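PDB 1A78: galectin-1 from Bufo arenarum, which binds beta-galactosides, here in complex with thiodigalactose, probably recognises a wide array of complex carbohydrates, and may regulate apoptosis and cell differentiation. Local coordinates for residues A[42-47]-A[107-112]; A[56-61]-A[72-77]. All coordinates share one frame; numbering follows the deposited sequence.

Contact 1 (A[42-47]-A[107-112]). With YIO (1-thio-beta-D-galactopyranose), chain C.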
ATOM      1  N   PHE A  42      12.582  -9.271  -9.059  1.00 24.43           N
ATOM      2  CA  PHE A  42      11.170  -9.212  -9.426  1.00 22.46           C
ATOM      3  C   PHE A  42      10.733 -10.564  -9.943  1.00 22.52           C
ATOM      4  O   PHE A  42      11.445 -11.203 -10.692  1.00 21.96           O
ATOM      5  CB  PHE A  42      10.926  -8.194 -10.535  1.00 22.14           C
ATOM      6  CG  PHE A  42      11.258  -6.775 -10.158  1.00 23.82           C
ATOM      7  CD1 PHE A  42      11.201  -6.348  -8.819  1.00 23.02           C
ATOM      8  CD2 PHE A  42      11.578  -5.844 -11.143  1.00 23.77           C
ATOM      9  CE1 PHE A  42      11.450  -5.020  -8.475  1.00 19.69           C
ATOM     10  CE2 PHE A  42      11.831  -4.502 -10.807  1.00 23.59           C
ATOM     11  CZ  PHE A  42      11.764  -4.094  -9.473  1.00 21.92           C
ATOM     12  N   LEU A  43       9.608 -11.053  -9.444  1.00 24.93           N
ATOM     13  CA  LEU A  43       9.050 -12.308  -9.923  1.00 24.62           C
ATOM     14  C   LEU A  43       8.358 -11.862 -11.210  1.00 22.51           C
ATOM     15  O   LEU A  43       8.417 -12.552 -12.210  1.00 25.28           O
ATOM     16  CB  LEU A  43       8.027 -12.852  -8.926  1.00 27.58           C
ATOM     17  CG  LEU A  43       8.006 -14.356  -8.654  1.00 31.15           C
ATOM     18  CD1 LEU A  43       9.379 -14.853  -8.169  1.00 31.40           C
ATOM     19  CD2 LEU A  43       6.930 -14.647  -7.603  1.00 32.01           C
ATOM     20  N   LEU A  44       7.813 -10.646 -11.193  1.00 19.80           N
ATOM     21  CA  LEU A  44       7.147 -10.061 -12.334  1.00 20.31           C
ATOM     22  C   LEU A  44       7.359  -8.564 -12.443  1.00 20.93           C
ATOM     23  O   LEU A  44       7.092  -7.843 -11.490  1.00 21.12           O
ATOM     24  CB  LEU A  44       5.615 -10.284 -12.273  1.00 20.74           C
ATOM     25  CG  LEU A  44       4.758  -9.523 -13.339  1.00 22.17           C
ATOM     26  CD1 LEU A  44       5.140  -9.950 -14.776  1.00 20.48           C
ATOM     27  CD2 LEU A  44       3.280  -9.763 -13.153  1.00 21.23           C
ATOM     28  N   HIS A  45       7.879  -8.118 -13.589  1.00 21.51           N
ATOM     29  CA  HIS A  45       8.025  -6.698 -13.927  1.00 22.38           C
ATOM     30  C   HIS A  45       7.050  -6.543 -15.112  1.00 24.04           C
ATOM     31  O   HIS A  45       7.271  -7.108 -16.198  1.00 23.91           O
ATOM     32  CB  HIS A  45       9.449  -6.327 -14.367  1.00 22.27           C
ATOM     33  CG  HIS A  45       9.553  -4.985 -15.048  1.00 24.73           C
ATOM     34  ND1 HIS A  45       9.654  -3.793 -14.356  1.00 24.60           N
ATOM     35  CD2 HIS A  45       9.597  -4.650 -16.362  1.00 25.16           C
ATOM     36  CE1 HIS A  45       9.751  -2.784 -15.207  1.00 23.04           C
ATOM     37  NE2 HIS A  45       9.719  -3.276 -16.431  1.00 25.62           N
ATOM     38  N   PHE A  46       5.947  -5.848 -14.849  1.00 24.37           N
ATOM     39  CA  PHE A  46       4.876  -5.594 -15.804  1.00 23.93           C
ATOM     40  C   PHE A  46       5.054  -4.175 -16.341  1.00 25.59           C
ATOM     41  O   PHE A  46       4.705  -3.212 -15.674  1.00 28.41           O
ATOM     42  CB  PHE A  46       3.552  -5.743 -15.057  1.00 22.42           C
ATOM     43  CG  PHE A  46       2.357  -5.390 -15.858  1.00 20.67           C
ATOM     44  CD1 PHE A  46       1.904  -4.080 -15.903  1.00 21.49           C
ATOM     45  CD2 PHE A  46       1.693  -6.362 -16.583  1.00 22.02           C
ATOM     46  CE1 PHE A  46       0.814  -3.744 -16.667  1.00 24.50           C
ATOM     47  CE2 PHE A  46       0.589  -6.038 -17.355  1.00 21.88           C
ATOM     48  CZ  PHE A  46       0.149  -4.729 -17.402  1.00 22.90           C
ATOM     49  N   ASN A  47       5.547  -4.035 -17.564  1.00 24.72           N
ATOM     50  CA  ASN A  47       5.806  -2.714 -18.119  1.00 25.00           C
ATOM     51  C   ASN A  47       4.942  -2.371 -19.353  1.00 26.27           C
ATOM     52  O   ASN A  47       5.105  -2.976 -20.415  1.00 26.83           O
ATOM     53  CB  ASN A  47       7.304  -2.662 -18.449  1.00 22.96           C
ATOM     54  CG  ASN A  47       7.790  -1.290 -18.877  1.00 24.93           C
ATOM     55  OD1 ASN A  47       8.914  -1.179 -19.353  1.00 27.30           O
ATOM     56  ND2 ASN A  47       6.989  -0.239 -18.677  1.00 24.59           N
ATOM     57  N   PHE A 107      -3.951 -12.557 -19.231  1.00 36.54           N
ATOM     58  CA  PHE A 107      -2.863 -13.396 -19.733  1.00 32.34           C
ATOM     59  C   PHE A 107      -2.018 -13.818 -18.546  1.00 30.31           C
ATOM     60  O   PHE A 107      -2.200 -13.310 -17.453  1.00 30.86           O
ATOM     61  CB  PHE A 107      -2.042 -12.685 -20.816  1.00 30.61           C
ATOM     62  CG  PHE A 107      -1.221 -11.535 -20.325  1.00 29.54           C
ATOM     63  CD1 PHE A 107       0.078 -11.739 -19.850  1.00 28.82           C
ATOM     64  CD2 PHE A 107      -1.715 -10.237 -20.399  1.00 29.08           C
ATOM     65  CE1 PHE A 107       0.861 -10.665 -19.464  1.00 28.45           C
ATOM     66  CE2 PHE A 107      -0.934  -9.153 -20.012  1.00 28.95           C
ATOM     67  CZ  PHE A 107       0.350  -9.363 -19.547  1.00 27.01           C
ATOM     68  N   SER A 108      -1.143 -14.786 -18.713  1.00 29.76           N
ATOM     69  CA  SER A 108      -0.341 -15.182 -17.579  1.00 29.95           C
ATOM     70  C   SER A 108       1.146 -15.045 -17.887  1.00 30.48           C
ATOM     71  O   SER A 108       1.514 -14.807 -19.046  1.00 31.36           O
ATOM     72  CB  SER A 108      -0.693 -16.607 -17.152  1.00 30.38           C
ATOM     73  OG  SER A 108      -0.169 -17.564 -18.045  1.00 32.92           O
ATOM     74  N   PHE A 109       1.971 -15.096 -16.828  1.00 29.35           N
ATOM     75  CA  PHE A 109       3.433 -15.028 -16.895  1.00 26.38           C
ATOM     76  C   PHE A 109       3.906 -16.166 -16.012  1.00 25.41           C
ATOM     77  O   PHE A 109       3.283 -16.444 -15.000  1.00 26.98           O
ATOM     78  CB  PHE A 109       3.945 -13.702 -16.360  1.00 27.04           C
ATOM     79  CG  PHE A 109       5.447 -13.519 -16.518  1.00 27.81           C
ATOM     80  CD1 PHE A 109       5.999 -13.224 -17.768  1.00 26.22           C
ATOM     81  CD2 PHE A 109       6.305 -13.642 -15.414  1.00 27.05           C
ATOM     82  CE1 PHE A 109       7.373 -13.056 -17.917  1.00 26.46           C
ATOM     83  CE2 PHE A 109       7.684 -13.471 -15.550  1.00 25.78           C
ATOM     84  CZ  PHE A 109       8.221 -13.180 -16.796  1.00 25.93           C
ATOM     85  N   PRO A 110       4.972 -16.886 -16.401  1.00 24.78           N
ATOM     86  CA  PRO A 110       5.438 -17.991 -15.562  1.00 24.94           C
ATOM     87  C   PRO A 110       6.202 -17.550 -14.297  1.00 28.07           C
ATOM     88  O   PRO A 110       6.897 -16.518 -14.290  1.00 28.91           O
ATOM     89  CB  PRO A 110       6.349 -18.761 -16.514  1.00 22.54           C
ATOM     90  CG  PRO A 110       6.974 -17.673 -17.284  1.00 23.52           C
ATOM     91  CD  PRO A 110       5.799 -16.785 -17.617  1.00 24.53           C
ATOM     92  N   VAL A 111       6.046 -18.327 -13.233  1.00 27.96           N
ATOM     93  CA  VAL A 111       6.727 -18.066 -11.986  1.00 29.77           C
ATOM     94  C   VAL A 111       8.066 -18.779 -12.098  1.00 30.74           C
ATOM     95  O   VAL A 111       8.139 -20.000 -11.982  1.00 31.75           O
ATOM     96  CB  VAL A 111       5.913 -18.594 -10.796  1.00 29.07           C
ATOM     97  CG1 VAL A 111       6.789 -18.684  -9.553  1.00 30.08           C
ATOM     98  CG2 VAL A 111       4.752 -17.656 -10.541  1.00 29.35           C
ATOM     99  N   ARG A 112       9.124 -18.012 -12.335  1.00 32.16           N
ATOM    100  CA  ARG A 112      10.456 -18.584 -12.506  1.00 32.63           C
ATOM    101  C   ARG A 112      11.115 -18.943 -11.179  1.00 33.31           C
ATOM    102  O   ARG A 112      12.126 -19.632 -11.144  1.00 33.60           O
ATOM    103  CB  ARG A 112      11.301 -17.663 -13.399  1.00 29.42           C
ATOM    104  CG  ARG A 112      10.418 -17.104 -14.524  1.00 30.95           C
ATOM    105  CD  ARG A 112      11.111 -16.847 -15.850  1.00 31.83           C
ATOM    106  NE  ARG A 112      11.145 -15.426 -16.158  1.00 35.32           N
ATOM    107  CZ  ARG A 112      11.030 -14.887 -17.370  1.00 33.56           C
ATOM    108  NH1 ARG A 112      10.853 -15.643 -18.440  1.00 33.79           N
ATOM    109  NH2 ARG A 112      11.151 -13.575 -17.510  1.00 33.62           N
TER
HETATM  110  C1  YIO C   1      14.658  -2.932 -20.206  1.00 27.85           C
HETATM  111  C2  YIO C   1      14.085  -1.806 -19.383  1.00 28.48           C
HETATM  112  C3  YIO C   1      13.724  -2.306 -17.998  1.00 27.92           C
HETATM  113  C4  YIO C   1      12.704  -3.400 -18.147  1.00 27.65           C
HETATM  114  C5  YIO C   1      13.275  -4.505 -19.036  1.00 27.68           C
HETATM  115  C6  YIO C   1      12.266  -5.583 -19.334  1.00 26.44           C
HETATM  116  O2  YIO C   1      15.033  -0.768 -19.279  1.00 31.07           O
HETATM  117  O3  YIO C   1      13.162  -1.245 -17.248  1.00 28.70           O
HETATM  118  O4  YIO C   1      11.521  -2.858 -18.711  1.00 27.01           O
HETATM  119  O5  YIO C   1      13.711  -3.992 -20.309  1.00 30.24           O
HETATM  120  O6  YIO C   1      12.935  -6.748 -19.792  1.00 27.27           O
HETATM  121  S1  YIO C   1      14.757  -2.265 -21.888  1.00 27.70           S
HETATM  122  O   HOH W   1       8.764 -15.250 -12.437  1.00 32.71           O
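Leu44 sets its CD1 methyl over one face of the Phe109 ring, a CH-pi contact in which CD1 stands 4.2 Å from the ring centroid and 25° off the ring normal, displaced toward the CG-CD2 side. With CG anti to the backbone N (chi1 171°), the end of Leu44 is carried across to the ring. The other face of the Phe109 ring is taken by CD of Pro110, so the ring lies between a methyl of one sheet and the proline of its own strand. At its rim, CE2 comes within 3.5 Å of Leu43 O. Further along, the CZ tip of Phe107 meets the CE2 edge of Phe46, near the plane of the Phe46 ring, at 4.0 Å. At the other end Leu43 CD2 only grazes Val111 CG1. No direct hydrogen bond joins 42-47 to 107-112; a single water bridges them instead, donating to Leu43 O (2.7 Å from the water) and to Pro110 O while accepting from Arg112 N. Cys61 of the neighbouring strand also packs against Leu44, Phe46, Phe107 and Phe109. His45 alternates to the outer side of its strand, where NE2 makes a weak, bent hydrogen bond to O4 of the thiogalactose (2.9 Å, 123°), and its ND1 is bonded to Asn34 OD1. A classic beta bulge, Leu43 and Leu44 both facing Leu35, lies at the start of this run. One strand that gives apolar residues to the core between two sheets and polar ones to the sugar is characteristic of the galectin beta-sandwich and its galactoside site.

Contact 2 (A[56-61]-A[72-77]). With GAL (beta-D-galactopyranose), chain B; YIO (1-thio-beta-D-galactopyranose), chain C.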
ATOM      1  N   VAL A  56       5.964   0.508 -29.028  1.00 30.09           N
ATOM      2  CA  VAL A  56       4.927   1.537 -29.038  1.00 29.98           C
ATOM      3  C   VAL A  56       3.660   0.776 -28.686  1.00 30.66           C
ATOM      4  O   VAL A  56       3.425  -0.281 -29.259  1.00 32.46           O
ATOM      5  CB  VAL A  56       4.854   2.229 -30.452  1.00 31.52           C
ATOM      6  CG1 VAL A  56       3.708   3.222 -30.519  1.00 30.33           C
ATOM      7  CG2 VAL A  56       6.195   2.962 -30.767  1.00 29.53           C
ATOM      8  N   ASN A  57       2.919   1.238 -27.679  1.00 29.10           N
ATOM      9  CA  ASN A  57       1.701   0.565 -27.216  1.00 29.31           C
ATOM     10  C   ASN A  57       1.853  -0.941 -27.048  1.00 30.77           C
ATOM     11  O   ASN A  57       1.024  -1.712 -27.524  1.00 32.99           O
ATOM     12  CB  ASN A  57       0.526   0.822 -28.141  1.00 27.23           C
ATOM     13  CG  ASN A  57      -0.123   2.134 -27.892  1.00 28.46           C
ATOM     14  OD1 ASN A  57       0.545   3.148 -27.714  1.00 33.03           O
ATOM     15  ND2 ASN A  57      -1.437   2.146 -27.910  1.00 28.88           N
ATOM     16  N   LYS A  58       2.855  -1.365 -26.299  1.00 32.09           N
ATOM     17  CA  LYS A  58       3.087  -2.792 -26.099  1.00 31.72           C
ATOM     18  C   LYS A  58       3.265  -3.038 -24.600  1.00 29.78           C
ATOM     19  O   LYS A  58       3.542  -2.114 -23.850  1.00 29.95           O
ATOM     20  CB  LYS A  58       4.379  -3.183 -26.827  1.00 35.11           C
ATOM     21  CG  LYS A  58       4.505  -4.645 -27.180  1.00 40.77           C
ATOM     22  CD  LYS A  58       3.782  -4.918 -28.470  1.00 45.83           C
ATOM     23  CE  LYS A  58       4.479  -4.196 -29.626  1.00 49.86           C
ATOM     24  NZ  LYS A  58       3.652  -4.145 -30.888  1.00 51.45           N
ATOM     25  N   ILE A  59       3.122  -4.286 -24.177  1.00 27.42           N
ATOM     26  CA  ILE A  59       3.285  -4.680 -22.784  1.00 24.75           C
ATOM     27  C   ILE A  59       4.478  -5.614 -22.733  1.00 23.94           C
ATOM     28  O   ILE A  59       4.511  -6.616 -23.438  1.00 26.34           O
ATOM     29  CB  ILE A  59       2.031  -5.446 -22.255  1.00 23.23           C
ATOM     30  CG1 ILE A  59       0.901  -4.464 -21.981  1.00 21.56           C
ATOM     31  CG2 ILE A  59       2.358  -6.283 -21.005  1.00 21.03           C
ATOM     32  CD1 ILE A  59      -0.352  -5.140 -21.490  1.00 24.90           C
ATOM     33  N   VAL A  60       5.478  -5.277 -21.936  1.00 21.94           N
ATOM     34  CA  VAL A  60       6.643  -6.149 -21.801  1.00 21.30           C
ATOM     35  C   VAL A  60       6.660  -6.710 -20.375  1.00 19.09           C
ATOM     36  O   VAL A  60       6.435  -5.967 -19.440  1.00 21.26           O
ATOM     37  CB  VAL A  60       7.950  -5.364 -22.082  1.00 20.14           C
ATOM     38  CG1 VAL A  60       9.146  -6.273 -21.955  1.00 18.96           C
ATOM     39  CG2 VAL A  60       7.899  -4.767 -23.477  1.00 21.25           C
ATOM     40  N   CYS A  61       6.836  -8.013 -20.207  1.00 17.98           N
ATOM     41  CA  CYS A  61       6.874  -8.600 -18.875  1.00 19.79           C
ATOM     42  C   CYS A  61       8.187  -9.315 -18.738  1.00 20.93           C
ATOM     43  O   CYS A  61       8.680  -9.896 -19.707  1.00 18.48           O
ATOM     44  CB  CYS A  61       5.734  -9.608 -18.652  1.00 19.58           C
ATOM     45  SG  CYS A  61       4.105  -8.875 -18.501  1.00 23.78           S
ATOM     46  N   GLU A  72      12.316 -11.637 -21.791  1.00 25.26           N
ATOM     47  CA  GLU A  72      11.123 -10.821 -21.923  1.00 26.60           C
ATOM     48  C   GLU A  72      10.018 -11.631 -22.589  1.00 27.48           C
ATOM     49  O   GLU A  72      10.290 -12.576 -23.339  1.00 28.76           O
ATOM     50  CB  GLU A  72      11.387  -9.572 -22.771  1.00 25.68           C
ATOM     51  CG  GLU A  72      12.424  -8.596 -22.218  1.00 26.63           C
ATOM     52  CD  GLU A  72      12.376  -7.238 -22.913  1.00 28.47           C
ATOM     53  OE1 GLU A  72      11.829  -7.165 -24.021  1.00 31.71           O
ATOM     54  OE2 GLU A  72      12.855  -6.229 -22.362  1.00 26.84           O
ATOM     55  N   GLN A  73       8.777 -11.281 -22.262  1.00 26.77           N
ATOM     56  CA  GLN A  73       7.585 -11.890 -22.829  1.00 25.09           C
ATOM     57  C   GLN A  73       6.783 -10.670 -23.224  1.00 26.21           C
ATOM     58  O   GLN A  73       6.365  -9.905 -22.357  1.00 29.15           O
ATOM     59  CB  GLN A  73       6.804 -12.713 -21.801  1.00 23.35           C
ATOM     60  CG  GLN A  73       5.381 -13.058 -22.278  1.00 24.75           C
ATOM     61  CD  GLN A  73       4.621 -13.985 -21.333  1.00 26.79           C
ATOM     62  OE1 GLN A  73       5.140 -15.020 -20.916  1.00 25.84           O
ATOM     63  NE2 GLN A  73       3.382 -13.616 -20.998  1.00 26.20           N
ATOM     64  N   ARG A  74       6.652 -10.418 -24.517  1.00 25.23           N
ATOM     65  CA  ARG A  74       5.895  -9.260 -24.960  1.00 27.36           C
ATOM     66  C   ARG A  74       4.439  -9.643 -25.191  1.00 28.49           C
ATOM     67  O   ARG A  74       4.136 -10.822 -25.331  1.00 29.18           O
ATOM     68  CB  ARG A  74       6.499  -8.675 -26.237  1.00 28.06           C
ATOM     69  CG  ARG A  74       7.785  -7.912 -26.008  1.00 29.14           C
ATOM     70  CD  ARG A  74       8.034  -6.894 -27.120  1.00 31.29           C
ATOM     71  NE  ARG A  74       9.075  -5.926 -26.771  1.00 31.41           N
ATOM     72  CZ  ARG A  74      10.297  -6.253 -26.362  1.00 31.81           C
ATOM     73  NH1 ARG A  74      10.650  -7.527 -26.264  1.00 30.74           N
ATOM     74  NH2 ARG A  74      11.140  -5.308 -25.958  1.00 30.86           N
ATOM     75  N   GLU A  75       3.548  -8.657 -25.214  1.00 29.87           N
ATOM     76  CA  GLU A  75       2.131  -8.900 -25.440  1.00 33.58           C
ATOM     77  C   GLU A  75       1.596  -7.726 -26.217  1.00 36.74           C
ATOM     78  O   GLU A  75       2.035  -6.596 -26.026  1.00 36.34           O
ATOM     79  CB  GLU A  75       1.359  -9.047 -24.134  1.00 33.18           C
ATOM     80  CG  GLU A  75       0.522 -10.309 -24.077  1.00 38.58           C
ATOM     81  CD  GLU A  75       1.326 -11.517 -23.639  1.00 41.83           C
ATOM     82  OE1 GLU A  75       2.292 -11.335 -22.879  1.00 46.79           O
ATOM     83  OE2 GLU A  75       0.998 -12.659 -24.026  1.00 45.65           O
ATOM     84  N   GLU A  76       0.624  -7.993 -27.080  1.00 41.29           N
ATOM     85  CA  GLU A  76       0.038  -6.963 -27.942  1.00 44.08           C
ATOM     86  C   GLU A  76      -1.235  -6.261 -27.440  1.00 42.69           C
ATOM     87  O   GLU A  76      -1.589  -5.202 -27.947  1.00 43.56           O
ATOM     88  CB  GLU A  76      -0.196  -7.549 -29.340  1.00 49.33           C
ATOM     89  CG  GLU A  76       1.021  -8.303 -29.942  1.00 55.10           C
ATOM     90  CD  GLU A  76       2.240  -7.407 -30.156  1.00 57.94           C
ATOM     91  OE1 GLU A  76       2.037  -6.240 -30.565  1.00 58.79           O
ATOM     92  OE2 GLU A  76       3.387  -7.871 -29.917  1.00 58.63           O
ATOM     93  N   VAL A  77      -1.954  -6.857 -26.495  1.00 41.24           N
ATOM     94  CA  VAL A  77      -3.153  -6.208 -25.963  1.00 40.44           C
ATOM     95  C   VAL A  77      -2.697  -5.024 -25.119  1.00 37.84           C
ATOM     96  O   VAL A  77      -1.865  -5.170 -24.234  1.00 37.01           O
ATOM     97  CB  VAL A  77      -4.010  -7.186 -25.114  1.00 42.02           C
ATOM     98  CG1 VAL A  77      -5.109  -6.433 -24.369  1.00 43.97           C
ATOM     99  CG2 VAL A  77      -4.660  -8.214 -26.022  1.00 43.06           C
TER
HETATM  100  C1  GAL B   2      15.414  -3.750 -22.723  1.00 26.95           C
HETATM  101  C2  GAL B   2      14.620  -4.011 -24.015  1.00 27.62           C
HETATM  102  C3  GAL B   2      15.085  -5.313 -24.678  1.00 27.15           C
HETATM  103  C4  GAL B   2      16.604  -5.275 -24.898  1.00 26.96           C
HETATM  104  C5  GAL B   2      17.285  -5.022 -23.570  1.00 26.93           C
HETATM  105  C6  GAL B   2      18.779  -4.932 -23.767  1.00 28.18           C
HETATM  106  O2  GAL B   2      13.232  -4.096 -23.744  1.00 27.44           O
HETATM  107  O3  GAL B   2      14.417  -5.475 -25.920  1.00 26.52           O
HETATM  108  O4  GAL B   2      16.948  -4.216 -25.787  1.00 23.69           O
HETATM  109  O5  GAL B   2      16.828  -3.751 -23.022  1.00 28.86           O
HETATM  110  O6  GAL B   2      19.404  -4.375 -22.632  1.00 33.02           O
HETATM  111  C1  YIO C   1      14.658  -2.932 -20.206  1.00 27.85           C
HETATM  112  C2  YIO C   1      14.085  -1.806 -19.383  1.00 28.48           C
HETATM  113  C3  YIO C   1      13.724  -2.306 -17.998  1.00 27.92           C
HETATM  114  C4  YIO C   1      12.704  -3.400 -18.147  1.00 27.65           C
HETATM  115  C5  YIO C   1      13.275  -4.505 -19.036  1.00 27.68           C
HETATM  116  C6  YIO C   1      12.266  -5.583 -19.334  1.00 26.44           C
HETATM  117  O2  YIO C   1      15.033  -0.768 -19.279  1.00 31.07           O
HETATM  118  O3  YIO C   1      13.162  -1.245 -17.248  1.00 28.70           O
HETATM  119  O4  YIO C   1      11.521  -2.858 -18.711  1.00 27.01           O
HETATM  120  O5  YIO C   1      13.711  -3.992 -20.309  1.00 30.24           O
HETATM  121  O6  YIO C   1      12.935  -6.748 -19.792  1.00 27.27           O
HETATM  122  S1  YIO C   1      14.757  -2.265 -21.888  1.00 27.70           S
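With CG anti to the carbonyl carbon in both Glu72 (chi1 -62°) and Arg74 (chi1 -74°), Glu72 extended beyond CG and Arg74 extended from CG to NE, the carboxylate and guanidinium converge above Val60. There Arg74 NH1 and Glu72 OE1 form a salt bridge of 2.6 Å. Val60 supports the pair: CG2 lies over one face of the guanidinium, 3.7 Å from Arg74 NE, while CG1 touches Glu72 OE1. Glu72 OE2 then accepts two sugar hydroxyls, O6 of the thiogalactose and O2 of the galactose, each at 2.6 Å, and Arg74 NH2 reaches galactose O3 in a longer bond of 3.3 Å. Lys58 folds back through bends at chi2 and chi3, bringing NZ into a salt bridge with Glu76 OE1, 2.7 Å away, on its syn lone pair. Beneath these groups 58-61 and 73-75 pair as an antiparallel hairpin, hydrogen-bonded at Ile59-Glu75 and Cys61-Gln73. On the face bearing Ile59 and Cys61, Gln73 NE2 bonds Glu75 OE1 and also Ser108 O of the opposing sheet. The salt bridge to Arg74, itself paired with Asp55, would favour an ionised Glu72 and helps fix its rotation, presenting OE2 as an acceptor shared by the two sugar rings.

In the fold
Contact 1 is the buried one, joining strands of opposite sheets through the interior of the sandwich, whereas contact 2 is partly exposed and pairs neighbouring strands within one sheet. Their chemistry follows: methyl, aromatic ring and one bridging water across the core, against backbone hydrogen bonds and ion pairs at the surface and beside the sugar. Strands 41-49 and 58-65 are neighbours, and Asn47 O probably accepts a hydrogen bond from Val60 N, so both contacts share a sheet. Phe109 CD1 also packs against Cys61 CB and Gln73 OE1, placing the ring beneath the hairpin. On the outer side of that sheet both contacts contribute polar side chains to one sugar site.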